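Local coordinates for protein leucine aminopeptidase 1, chloroplastic (Solanum lycopersicum, PDB 5D8N) that removes N-terminal amino acids, preferably leucine, from peptides as a magnesium-dependent homohexameric M17 aminopeptidase with chaperone activity and a role in wound signalling and insect defence, at residues A428-D433 with L450-M455; N432-R437 with K494-H499; G415-A420 with H499-G504. The protein carries 1 engineered substitution. One frame throughout, in Å; residues are numbered along the deposited sequence. Where two conformers were deposited one is given.

Interaction 1: A428-D433 with L450-M455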
# COMPACT_ATOMS: atom_id res chain seq x y z
N ALA A 428 -7.06 -30.15 5.08
CA ALA A 428 -8.23 -31.01 5.04
C ALA A 428 -9.17 -30.58 6.17
O ALA A 428 -8.77 -30.49 7.34
CB ALA A 428 -7.82 -32.47 5.24
N PHE A 429 -10.43 -30.39 5.81
CA PHE A 429 -11.45 -29.95 6.75
C PHE A 429 -12.65 -30.87 6.67
O PHE A 429 -13.18 -31.08 5.59
CB PHE A 429 -11.93 -28.54 6.41
CG PHE A 429 -10.84 -27.50 6.45
CD1 PHE A 429 -10.04 -27.28 5.35
CD2 PHE A 429 -10.75 -26.64 7.52
CE1 PHE A 429 -9.07 -26.32 5.37
CE2 PHE A 429 -9.77 -25.67 7.55
CZ PHE A 429 -8.90 -25.53 6.48
N THR A 430 -13.04 -31.44 7.81
CA THR A 430 -14.22 -32.29 7.84
C THR A 430 -14.86 -32.31 9.22
O THR A 430 -14.15 -32.30 10.21
CB THR A 430 -13.88 -33.73 7.40
OG1 THR A 430 -15.05 -34.55 7.43
CG2 THR A 430 -12.85 -34.34 8.31
N PRO A 431 -16.20 -32.35 9.28
CA PRO A 431 -16.90 -32.68 10.52
C PRO A 431 -16.76 -34.15 10.91
O PRO A 431 -17.15 -34.53 12.00
CB PRO A 431 -18.37 -32.36 10.21
CG PRO A 431 -18.35 -31.54 8.96
CD PRO A 431 -17.14 -31.99 8.20
N ASN A 432 -16.28 -34.99 10.01
CA ASN A 432 -16.43 -36.43 10.17
C ASN A 432 -15.06 -37.07 10.47
O ASN A 432 -14.18 -37.16 9.59
CB ASN A 432 -17.09 -37.00 8.90
CG ASN A 432 -18.40 -36.29 8.52
OD1 ASN A 432 -18.48 -35.50 7.56
ND2 ASN A 432 -19.49 -36.65 9.21
N ASP A 433 -14.83 -37.47 11.72
CA ASP A 433 -13.51 -37.92 12.12
C ASP A 433 -13.07 -39.16 11.34
O ASP A 433 -11.88 -39.36 11.11
CB ASP A 433 -13.48 -38.26 13.61
CG ASP A 433 -13.48 -37.02 14.50
OD1 ASP A 433 -13.17 -35.90 14.02
OD2 ASP A 433 -13.75 -37.22 15.70
N LEU A 450 -0.81 -33.75 3.23
CA LEU A 450 -1.97 -33.01 3.69
C LEU A 450 -2.04 -33.03 5.20
O LEU A 450 -1.37 -33.82 5.86
CB LEU A 450 -3.26 -33.53 3.03
CG LEU A 450 -3.66 -35.00 3.14
CD1 LEU A 450 -4.23 -35.33 4.51
CD2 LEU A 450 -4.68 -35.37 2.08
N TRP A 451 -2.87 -32.16 5.76
CA TRP A 451 -2.96 -32.01 7.21
C TRP A 451 -4.37 -31.54 7.55
O TRP A 451 -4.86 -30.56 6.99
CB TRP A 451 -1.94 -30.98 7.69
CG TRP A 451 -1.75 -30.91 9.19
CD1 TRP A 451 -2.35 -30.04 10.05
CD2 TRP A 451 -0.93 -31.76 9.99
NE1 TRP A 451 -1.90 -30.25 11.34
CE2 TRP A 451 -1.01 -31.29 11.32
CE3 TRP A 451 -0.17 -32.91 9.72
CZ2 TRP A 451 -0.39 -31.95 12.38
CZ3 TRP A 451 0.55 -33.51 10.76
CH2 TRP A 451 0.43 -33.02 12.09
N ARG A 452 -5.00 -32.22 8.50
CA ARG A 452 -6.31 -31.80 8.94
C ARG A 452 -6.23 -30.49 9.71
O ARG A 452 -5.32 -30.26 10.52
CB ARG A 452 -6.96 -32.87 9.79
CG ARG A 452 -8.44 -32.61 10.01
CD ARG A 452 -9.04 -33.54 11.05
NE ARG A 452 -10.48 -33.39 11.17
CZ ARG A 452 -11.25 -34.11 11.99
NH1 ARG A 452 -10.73 -35.10 12.69
NH2 ARG A 452 -12.57 -33.94 12.00
N MET A 453 -7.19 -29.62 9.44
CA MET A 453 -7.32 -28.35 10.14
C MET A 453 -8.72 -28.27 10.74
O MET A 453 -9.65 -28.93 10.27
CB MET A 453 -7.14 -27.20 9.14
CG MET A 453 -5.76 -27.16 8.53
SD MET A 453 -4.54 -26.54 9.71
CE MET A 453 -4.93 -24.81 9.70
N PRO A 454 -8.86 -27.51 11.82
CA PRO A 454 -10.10 -27.61 12.59
C PRO A 454 -11.23 -26.80 11.96
O PRO A 454 -11.02 -25.65 11.57
CB PRO A 454 -9.71 -27.01 13.93
CG PRO A 454 -8.67 -25.98 13.58
CD PRO A 454 -7.89 -26.59 12.44
N MET A 455 -12.44 -27.32 11.98
CA MET A 455 -13.61 -26.53 11.66
C MET A 455 -14.18 -25.84 12.88
O MET A 455 -15.16 -26.30 13.48
CB MET A 455 -14.64 -27.42 10.96
CG MET A 455 -14.10 -27.80 9.58
SD MET A 455 -15.29 -28.62 8.53
CE MET A 455 -16.40 -27.25 8.21
O HOH W 1 -11.54 -30.89 10.31
O HOH W 2 -12.84 -30.25 12.63

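Interaction 2: N432-R437 with K494-H499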
# COMPACT_ATOMS: atom_id res chain seq x y z
N ASN A 432 -16.28 -34.99 10.01
CA ASN A 432 -16.43 -36.43 10.17
C ASN A 432 -15.06 -37.07 10.47
O ASN A 432 -14.18 -37.16 9.59
CB ASN A 432 -17.09 -37.00 8.90
CG ASN A 432 -18.40 -36.29 8.52
OD1 ASN A 432 -18.48 -35.50 7.56
ND2 ASN A 432 -19.49 -36.65 9.21
N ASP A 433 -14.83 -37.47 11.72
CA ASP A 433 -13.51 -37.92 12.12
C ASP A 433 -13.07 -39.16 11.34
O ASP A 433 -11.88 -39.36 11.11
CB ASP A 433 -13.48 -38.26 13.61
CG ASP A 433 -13.48 -37.02 14.50
OD1 ASP A 433 -13.17 -35.90 14.02
OD2 ASP A 433 -13.75 -37.22 15.70
N ASP A 434 -14.01 -40.07 11.08
CA ASP A 434 -13.73 -41.28 10.32
C ASP A 434 -13.23 -40.94 8.91
O ASP A 434 -12.34 -41.61 8.41
CB ASP A 434 -14.96 -42.19 10.22
CG ASP A 434 -14.63 -43.54 9.58
OD1 ASP A 434 -13.83 -44.28 10.18
OD2 ASP A 434 -15.10 -43.85 8.46
N LEU A 435 -13.87 -39.98 8.24
CA LEU A 435 -13.49 -39.66 6.88
C LEU A 435 -12.13 -38.98 6.89
O LEU A 435 -11.32 -39.27 6.02
CB LEU A 435 -14.53 -38.77 6.22
CG LEU A 435 -14.27 -38.32 4.80
CD1 LEU A 435 -13.97 -39.50 3.89
CD2 LEU A 435 -15.45 -37.50 4.29
N ALA A 436 -11.84 -38.21 7.94
CA ALA A 436 -10.51 -37.62 8.07
C ALA A 436 -9.47 -38.73 8.08
O ALA A 436 -8.44 -38.65 7.40
CB ALA A 436 -10.39 -36.79 9.33
N ARG A 437 -9.74 -39.76 8.88
CA ARG A 437 -8.82 -40.87 9.02
C ARG A 437 -8.63 -41.62 7.70
O ARG A 437 -7.50 -41.96 7.35
CB ARG A 437 -9.27 -41.84 10.13
CG ARG A 437 -8.35 -43.04 10.28
CD ARG A 437 -8.94 -44.16 11.14
NE ARG A 437 -10.35 -44.37 10.82
CZ ARG A 437 -10.78 -44.96 9.71
NH1 ARG A 437 -9.96 -45.67 8.94
NH2 ARG A 437 -12.05 -44.82 9.39
N LYS A 494 -26.36 -35.67 6.78
CA LYS A 494 -26.22 -37.11 6.79
C LYS A 494 -25.13 -37.61 5.84
O LYS A 494 -24.85 -38.80 5.78
CB LYS A 494 -27.57 -37.77 6.48
CG LYS A 494 -27.88 -37.90 4.99
CD LYS A 494 -29.32 -37.47 4.67
CE LYS A 494 -29.89 -38.08 3.39
NZ LYS A 494 -29.06 -37.74 2.20
N VAL A 495 -24.57 -36.75 5.01
CA VAL A 495 -23.51 -37.21 4.11
C VAL A 495 -22.18 -36.93 4.79
O VAL A 495 -21.96 -35.84 5.31
CB VAL A 495 -23.65 -36.49 2.76
CG1 VAL A 495 -22.52 -36.87 1.83
CG2 VAL A 495 -24.99 -36.84 2.12
N GLN A 496 -21.24 -37.86 4.74
CA GLN A 496 -19.89 -37.56 5.22
C GLN A 496 -19.14 -36.74 4.17
O GLN A 496 -19.27 -36.99 2.97
CB GLN A 496 -19.10 -38.83 5.48
CG GLN A 496 -19.71 -39.76 6.51
CD GLN A 496 -18.75 -40.85 6.92
OE1 GLN A 496 -17.65 -40.96 6.39
NE2 GLN A 496 -19.20 -41.73 7.78
N TRP A 497 -18.47 -35.69 4.59
CA TRP A 497 -17.91 -34.73 3.66
C TRP A 497 -16.61 -34.16 4.19
O TRP A 497 -16.48 -33.81 5.37
CB TRP A 497 -18.93 -33.63 3.37
CG TRP A 497 -18.31 -32.36 2.84
CD1 TRP A 497 -17.79 -32.15 1.59
CD2 TRP A 497 -18.00 -31.19 3.60
NE1 TRP A 497 -17.28 -30.90 1.49
CE2 TRP A 497 -17.42 -30.27 2.70
CE3 TRP A 497 -18.35 -30.74 4.87
CZ2 TRP A 497 -17.09 -28.97 3.07
CZ3 TRP A 497 -17.97 -29.46 5.26
CH2 TRP A 497 -17.37 -28.59 4.36
N LEU A 498 -15.62 -34.15 3.30
CA LEU A 498 -14.34 -33.51 3.56
C LEU A 498 -13.95 -32.55 2.44
O LEU A 498 -14.05 -32.86 1.25
CB LEU A 498 -13.25 -34.55 3.74
CG LEU A 498 -11.83 -34.07 4.07
CD1 LEU A 498 -11.17 -35.14 4.90
CD2 LEU A 498 -10.99 -33.84 2.83
N HIS A 499 -13.39 -31.42 2.86
CA HIS A 499 -12.97 -30.35 1.96
C HIS A 499 -11.45 -30.28 2.00
O HIS A 499 -10.85 -30.16 3.08
CB HIS A 499 -13.57 -29.02 2.42
CG HIS A 499 -12.85 -27.81 1.92
ND1 HIS A 499 -12.78 -27.50 0.58
CD2 HIS A 499 -12.29 -26.77 2.57
CE1 HIS A 499 -12.14 -26.35 0.43
NE2 HIS A 499 -11.84 -25.89 1.63
O HOH W 3 -20.49 -33.85 6.75

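Interaction 3: G415-A420 with H499-G504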
# COMPACT_ATOMS: atom_id res chain seq x y z
N GLY A 415 -5.80 -18.15 -0.08
CA GLY A 415 -4.38 -17.89 0.19
C GLY A 415 -4.05 -18.24 1.64
O GLY A 415 -2.91 -18.52 2.01
N ALA A 416 -5.06 -18.17 2.51
CA ALA A 416 -4.82 -18.34 3.93
C ALA A 416 -4.22 -19.72 4.21
O ALA A 416 -3.40 -19.88 5.12
CB ALA A 416 -6.11 -18.18 4.69
N ILE A 417 -4.69 -20.73 3.49
CA ILE A 417 -4.17 -22.09 3.75
C ILE A 417 -2.68 -22.21 3.41
O ILE A 417 -1.97 -22.94 4.07
CB ILE A 417 -4.97 -23.19 3.02
CG1 ILE A 417 -4.68 -24.54 3.65
CG2 ILE A 417 -4.62 -23.22 1.54
CD1 ILE A 417 -5.17 -24.66 5.08
N MET A 418 -2.21 -21.45 2.43
CA MET A 418 -0.78 -21.41 2.13
C MET A 418 0.01 -20.64 3.19
O MET A 418 1.11 -21.03 3.53
CB MET A 418 -0.48 -20.84 0.74
CG MET A 418 -1.07 -21.68 -0.38
SD MET A 418 -0.86 -20.94 -2.02
CE MET A 418 0.92 -21.04 -2.20
N VAL A 419 -0.56 -19.60 3.78
CA VAL A 419 0.07 -18.97 4.94
C VAL A 419 0.24 -19.99 6.05
O VAL A 419 1.33 -20.16 6.58
CB VAL A 419 -0.74 -17.79 5.48
CG1 VAL A 419 -0.13 -17.29 6.79
CG2 VAL A 419 -0.73 -16.66 4.45
N ALA A 420 -0.80 -20.80 6.25
CA ALA A 420 -0.84 -21.78 7.33
C ALA A 420 0.11 -22.95 7.12
O ALA A 420 0.76 -23.41 8.07
CB ALA A 420 -2.26 -22.30 7.45
N HIS A 499 -13.39 -31.42 2.86
CA HIS A 499 -12.97 -30.35 1.96
C HIS A 499 -11.45 -30.28 2.00
O HIS A 499 -10.85 -30.16 3.08
CB HIS A 499 -13.57 -29.02 2.42
CG HIS A 499 -12.85 -27.81 1.92
ND1 HIS A 499 -12.78 -27.50 0.58
CD2 HIS A 499 -12.29 -26.77 2.57
CE1 HIS A 499 -12.14 -26.35 0.43
NE2 HIS A 499 -11.84 -25.89 1.63
N LEU A 500 -10.84 -30.31 0.82
CA LEU A 500 -9.40 -30.23 0.72
C LEU A 500 -8.98 -28.96 -0.01
O LEU A 500 -9.29 -28.77 -1.20
CB LEU A 500 -8.89 -31.48 0.01
CG LEU A 500 -7.42 -31.85 0.25
CD1 LEU A 500 -7.14 -32.18 1.70
CD2 LEU A 500 -6.99 -33.01 -0.66
N ASP A 501 -8.38 -28.04 0.75
CA ASP A 501 -7.90 -26.75 0.21
C ASP A 501 -6.48 -26.97 -0.32
O ASP A 501 -5.50 -27.02 0.44
CB ASP A 501 -7.96 -25.67 1.30
CG ASP A 501 -7.87 -24.23 0.75
OD1 ASP A 501 -7.48 -24.05 -0.42
OD2 ASP A 501 -8.20 -23.27 1.50
N VAL A 502 -6.38 -27.03 -1.64
CA VAL A 502 -5.17 -27.43 -2.34
C VAL A 502 -4.51 -26.26 -3.09
O VAL A 502 -3.73 -26.47 -4.01
CB VAL A 502 -5.46 -28.54 -3.38
CG1 VAL A 502 -6.00 -29.79 -2.69
CG2 VAL A 502 -6.46 -28.10 -4.44
N ALA A 503 -4.78 -25.04 -2.66
CA ALA A 503 -4.16 -23.87 -3.25
C ALA A 503 -2.66 -23.99 -3.45
O ALA A 503 -2.14 -23.51 -4.46
CB ALA A 503 -4.47 -22.62 -2.44
N GLY A 504 -1.94 -24.56 -2.48
CA GLY A 504 -0.49 -24.68 -2.61
C GLY A 504 -0.08 -25.78 -3.56
O GLY A 504 0.63 -25.53 -4.53

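Interaction 1: A428-D433 with L450-M455
Ala428 and Arg452 pair across two parallel strands of a beta-alpha-beta unit, in which helix 433-446 connects strand 426-429 to strand 450-452, the outermost strand of the sheet within this chain. The backbone ladder is short: Ala428 N donates to Trp451 O (2.9 Å), and Met453 N donates to Ala428 O (2.8 Å). Beyond it the chains diverge, and the Arg452 side chain takes over. Its CG lies anti to the backbone N (chi1 -167°) and the chain runs extended to NE, carrying the guanidinium across the turn that leads into the helix. There NH2 reaches Thr430 O at 2.9 Å in a nearly straight bond, while NH1 and NH2 both donate to the single oxygen Asp433 OD1, an end-on salt bridge (NH2 to OD1 2.9 Å); OD1 lies in the guanidinium plane, and the carboxylate is turned 80° from it. Water 1 accepts from Arg452 NE and Thr430 N and donates to Met453 O, bridging the segments where they part. On the sheet face opposite Ala428 CB and the Arg452 side chain, Met453 CB lies 3.4 Å from Phe429 CE2. Arg452 O is hydrogen-bonded to Trp451 NE1 of the second subunit. The arrangement is a parallel beta-alpha-beta crossover of the M17 catalytic-domain sheet.

Interaction 2: N432-R437 with K494-H499
Asn432, the residue just before helix 433-446, turns its side chain to strand 496-501 instead of capping its own helix. CG lies anti to the carbonyl carbon (chi1 -53°), and OD1 accepts from Trp497 N at 3.0 Å, with the donor above the plane of the side-chain amide. Water 3 donates both to this OD1 and to Val495 O, so the oxygen is held by a backbone N-H and a water together. The tight part of the contact lies one helical turn further on. Leu435 CD2 lies against the strand backbone, 3.5 Å from Leu498 N, and against Leu498 CB at 3.7 Å. Leu498 CD1 in turn reaches Ala436 CA (4.1 Å), and these three residues are buried. The looser side is formed by partly exposed groups. The Gln496 side chain crosses that of Asn432 at a slant, with the amide planes only 16° apart, and the side chains meet loosely, Gln496 CB 4.0 Å from Asn432 OD1. Gln496 OE1 rests 3.8 Å from Leu435 CB. The axes of 433-437 and 496-499 approach to 8.1 Å at 53°. This is a helix packed through leucines on one face of the central sheet, as in the alpha/beta/alpha sandwich of M17 catalytic domains.

Interaction 3: G415-A420 with H499-G504
The short helix 416-421 sets Ile417 and Met418 against the C-terminal end of strand 496-501 and the turn that follows, with CA atoms 6.9 Å apart for Ile417 and Asp501 and 5.8 Å apart for Met418 and Gly504. In the alpha/beta fold of the M17 catalytic domain this is the end of a central strand, close to the active centre: the Asp501 side chain is about 8 Å from that of Lys300, a magnesium ligand, and about 7 Å from that of Arg389, a predicted active-site residue. The contact between the segments is carried by van der Waals packing. The Ile417 and Asp501 side chains run antiparallel, one passing the other, and the methyl CG2 of the isoleucine meets the carboxylate, 3.5 Å from Asp501 CG. Asp501 CG is anti to its backbone N (chi1 -163°), which brings the buried carboxylate toward Leu413 and Thr414, where OD2 is hydrogen-bonded to Thr414 OG1 and OD1 accepts from Leu413 N. Thr414 OG1 is also hydrogen-bonded to Ile417 N and so links the aspartate to Ile417. The same Ile417 CG2 touches Ala503 CB at 4.0 Å. Met418 handles the turn: CG lies 3.7 Å from Gly504 N, and the chain bends at its last torsion (chi3 67°), placing CE over the glycine. Met418 also packs on Asn477 of the second subunit, which Val419 and Ala420 touch as well. The sulfur, Met418 SD, sits 3.8 Å from Ala503 O.

How the interactions relate
Interactions 2 and 3 use successive parts of strand 496-501 and share His499, whereas interaction 1 lies on the neighbouring strand 426-429 and shares Asn432 and Asp433 with interaction 2. Phe429 O and His499 N, 2.8 Å apart, tie the two strands together, and Thr430 OG1 meets Trp497 O beside them. Interactions 2 and 3 are largely buried; interaction 1 is partly buried and reaches the outermost strand within this chain. Chemistry follows place: a charged pair and bridging waters there, one amide-to-backbone bond plus leucine packing under the helix, and van der Waals packing of Ile417 and Met418, partly against a buried carboxylate, near the active centre. Interactions 1 and 3 also meet the second subunit.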